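Local coordinates for protein putative phosphomethylpyrimidine kinase (Bacteroides thetaiotaomicron, PDB 3MBH) that probably phosphorylates pyridoxal with ATP, as a pyridoxal kinase of the ribokinase superfamily, and binds pyridoxal, at residues T249-Q254 with K274-L279. Sequence-based numbering, arbitrary orientation.
Sequences TQFILQ and KVLHNL
The ring of F251 reaches from helix 241-257 into the bend formed by V275, L276 and L279. Its CG stands anti to the backbone N (chi1 -176°), which places CG on the side of the 274-279 segment. L279 covers one face. Its CD2 lies 4.0 Å from the centroid of the F251 ring, 17° off the ring normal, a CH-pi contact shifted toward the rim. L279 CG sits 3.7 Å from F251 CE1. V275 O and L276 CA meet the edge. V275 O is 3.3 Å from F251 CE1, and the CA of L276 lies in the ring plane. V275 O is also taken by N278 N, a backbone bond of 2.9 Å that closes the turn. The two methyls of V275 divide the work. CG2 packs 3.7 Å from F251 CE1, at the rim, from the side of the ring away from L279. CG1 lies 3.7 Å from Q254 O, one helical turn further on. The Q254 side chain crosses that of N278, with the two amide planes 25° apart. Q254 OE1 and N278 ND2 stay 3.6 Å apart, a polar contact and not a hydrogen bond. Q254 NE2 instead turns back to Q250 O in a weak bond. I30 of helix 24-33 touches both F251 and L279. An alanine at F251 would probably leave a gap between L279 and V275 and deprive L279 CD2 of its aromatic face. The turn carries H277, which binds zinc in a crystal of this protein, though no zinc is bound to this chain here. The contact thus joins helix 241-257 to the end of helix 272-275 and the turn that follows by apolar and CH-pi packing, with the polar Q254-N278 pair merely touching.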
loop_
_atom_site.group_PDB
_atom_site.type_symbol
_atom_site.label_atom_id
_atom_site.label_comp_id
_atom_site.label_asym_id
_atom_site.label_seq_id
_atom_site.Cartn_x
_atom_site.Cartn_y
_atom_site.Cartn_z
ATOM N N THR A 249 14.620 -5.802 14.564
ATOM C CA THR A 249 14.437 -7.192 14.922
ATOM C C THR A 249 13.266 -7.846 14.158
ATOM O O THR A 249 13.362 -8.999 13.739
ATOM C CB THR A 249 14.326 -7.366 16.454
ATOM O OG1 THR A 249 13.318 -6.500 17.006
ATOM C CG2 THR A 249 15.727 -7.066 17.135
ATOM N N GLN A 250 12.167 -7.110 13.956
ATOM C CA GLN A 250 11.024 -7.658 13.249
ATOM C C GLN A 250 11.317 -7.882 11.773
ATOM O O GLN A 250 10.908 -8.885 11.221
ATOM C CB GLN A 250 9.778 -6.807 13.508
ATOM C CG GLN A 250 9.405 -7.018 15.021
ATOM C CD GLN A 250 8.184 -6.260 15.457
ATOM O OE1 GLN A 250 7.222 -6.145 14.679
ATOM N NE2 GLN A 250 8.210 -5.717 16.698
ATOM N N PHE A 251 12.093 -6.990 11.174
ATOM C CA PHE A 251 12.483 -7.115 9.774
ATOM C C PHE A 251 13.326 -8.348 9.604
ATOM O O PHE A 251 13.055 -9.141 8.730
ATOM C CB PHE A 251 13.253 -5.886 9.297
ATOM C CG PHE A 251 13.597 -5.900 7.854
ATOM C CD1 PHE A 251 12.601 -5.782 6.891
ATOM C CD2 PHE A 251 14.921 -6.025 7.438
ATOM C CE1 PHE A 251 12.934 -5.786 5.519
ATOM C CE2 PHE A 251 15.254 -5.994 6.108
ATOM C CZ PHE A 251 14.254 -5.889 5.138
ATOM N N ILE A 252 14.305 -8.533 10.471
ATOM C CA ILE A 252 15.175 -9.707 10.421
ATOM C C ILE A 252 14.392 -11.007 10.644
ATOM O O ILE A 252 14.659 -11.986 9.975
ATOM C CB ILE A 252 16.336 -9.623 11.456
ATOM C CG1 ILE A 252 17.299 -8.504 11.058
ATOM C CG2 ILE A 252 17.086 -10.976 11.558
ATOM C CD1 ILE A 252 18.216 -8.080 12.208
ATOM N N LEU A 253 13.455 -11.002 11.575
ATOM C CA LEU A 253 12.631 -12.189 11.829
ATOM C C LEU A 253 11.880 -12.613 10.586
ATOM O O LEU A 253 11.861 -13.777 10.242
ATOM C CB LEU A 253 11.643 -11.982 12.985
ATOM C CG LEU A 253 10.742 -13.153 13.396
ATOM C CD1 LEU A 253 11.559 -14.445 13.668
ATOM C CD2 LEU A 253 9.898 -12.758 14.669
ATOM N N GLN A 254 11.316 -11.633 9.904
ATOM C CA GLN A 254 10.599 -11.852 8.651
ATOM C C GLN A 254 11.488 -12.395 7.581
ATOM O O GLN A 254 11.106 -13.319 6.895
ATOM C CB GLN A 254 9.945 -10.553 8.168
ATOM C CG GLN A 254 8.899 -10.121 9.049
ATOM C CD GLN A 254 8.243 -8.904 8.542
ATOM O OE1 GLN A 254 7.271 -9.025 7.789
ATOM N NE2 GLN A 254 8.796 -7.715 8.863
ATOM N N LYS A 274 12.740 -10.521 -0.530
ATOM C CA LYS A 274 11.426 -11.018 -0.318
ATOM C C LYS A 274 10.704 -10.218 0.750
ATOM O O LYS A 274 9.469 -10.144 0.732
ATOM C CB LYS A 274 11.540 -12.513 0.045
ATOM C CG LYS A 274 10.317 -13.284 0.045
ATOM C CD LYS A 274 9.829 -13.708 -1.312
ATOM C CE LYS A 274 8.387 -14.290 -1.051
ATOM N NZ LYS A 274 7.703 -14.728 -2.261
ATOM N N VAL A 275 11.410 -9.549 1.656
ATOM C CA VAL A 275 10.711 -8.831 2.736
ATOM C C VAL A 275 10.920 -7.334 2.733
ATOM O O VAL A 275 10.404 -6.618 3.587
ATOM C CB VAL A 275 11.074 -9.406 4.101
ATOM C CG1 VAL A 275 10.543 -10.862 4.193
ATOM C CG2 VAL A 275 12.611 -9.314 4.380
ATOM N N LEU A 276 11.640 -6.841 1.751
ATOM C CA LEU A 276 12.043 -5.454 1.734
ATOM C C LEU A 276 10.853 -4.466 1.791
ATOM O O LEU A 276 10.914 -3.445 2.474
ATOM C CB LEU A 276 12.887 -5.222 0.472
ATOM C CG LEU A 276 13.762 -3.991 0.297
ATOM C CD1 LEU A 276 14.784 -3.846 1.430
ATOM C CD2 LEU A 276 14.448 -4.087 -1.095
ATOM N N HIS A 277 9.753 -4.775 1.127
ATOM C CA HIS A 277 8.630 -3.878 1.181
ATOM C C HIS A 277 7.913 -3.860 2.505
ATOM O O HIS A 277 6.989 -3.089 2.662
ATOM C CB HIS A 277 7.698 -4.103 -0.028
ATOM C CG HIS A 277 8.409 -3.865 -1.328
ATOM N ND1 HIS A 277 8.333 -2.669 -2.014
ATOM C CD2 HIS A 277 9.296 -4.637 -2.018
ATOM C CE1 HIS A 277 9.094 -2.740 -3.098
ATOM N NE2 HIS A 277 9.705 -3.915 -3.110
ATOM N N ASN A 278 8.337 -4.655 3.489
ATOM C CA ASN A 278 7.734 -4.573 4.806
ATOM C C ASN A 278 8.399 -3.605 5.743
ATOM O O ASN A 278 7.882 -3.361 6.824
ATOM C CB ASN A 278 7.634 -5.951 5.442
ATOM C CG ASN A 278 6.831 -6.886 4.596
ATOM O OD1 ASN A 278 5.741 -6.544 4.123
ATOM N ND2 ASN A 278 7.368 -8.047 4.353
ATOM N N LEU A 279 9.481 -2.977 5.312
ATOM C CA LEU A 279 10.158 -1.964 6.156
ATOM C C LEU A 279 9.273 -0.821 6.559
ATOM O O LEU A 279 9.496 -0.162 7.561
ATOM C CB LEU A 279 11.372 -1.355 5.445
ATOM C CG LEU A 279 12.680 -2.075 5.527
ATOM C CD1 LEU A 279 13.683 -1.459 4.548
ATOM C CD2 LEU A 279 13.146 -2.028 6.969
#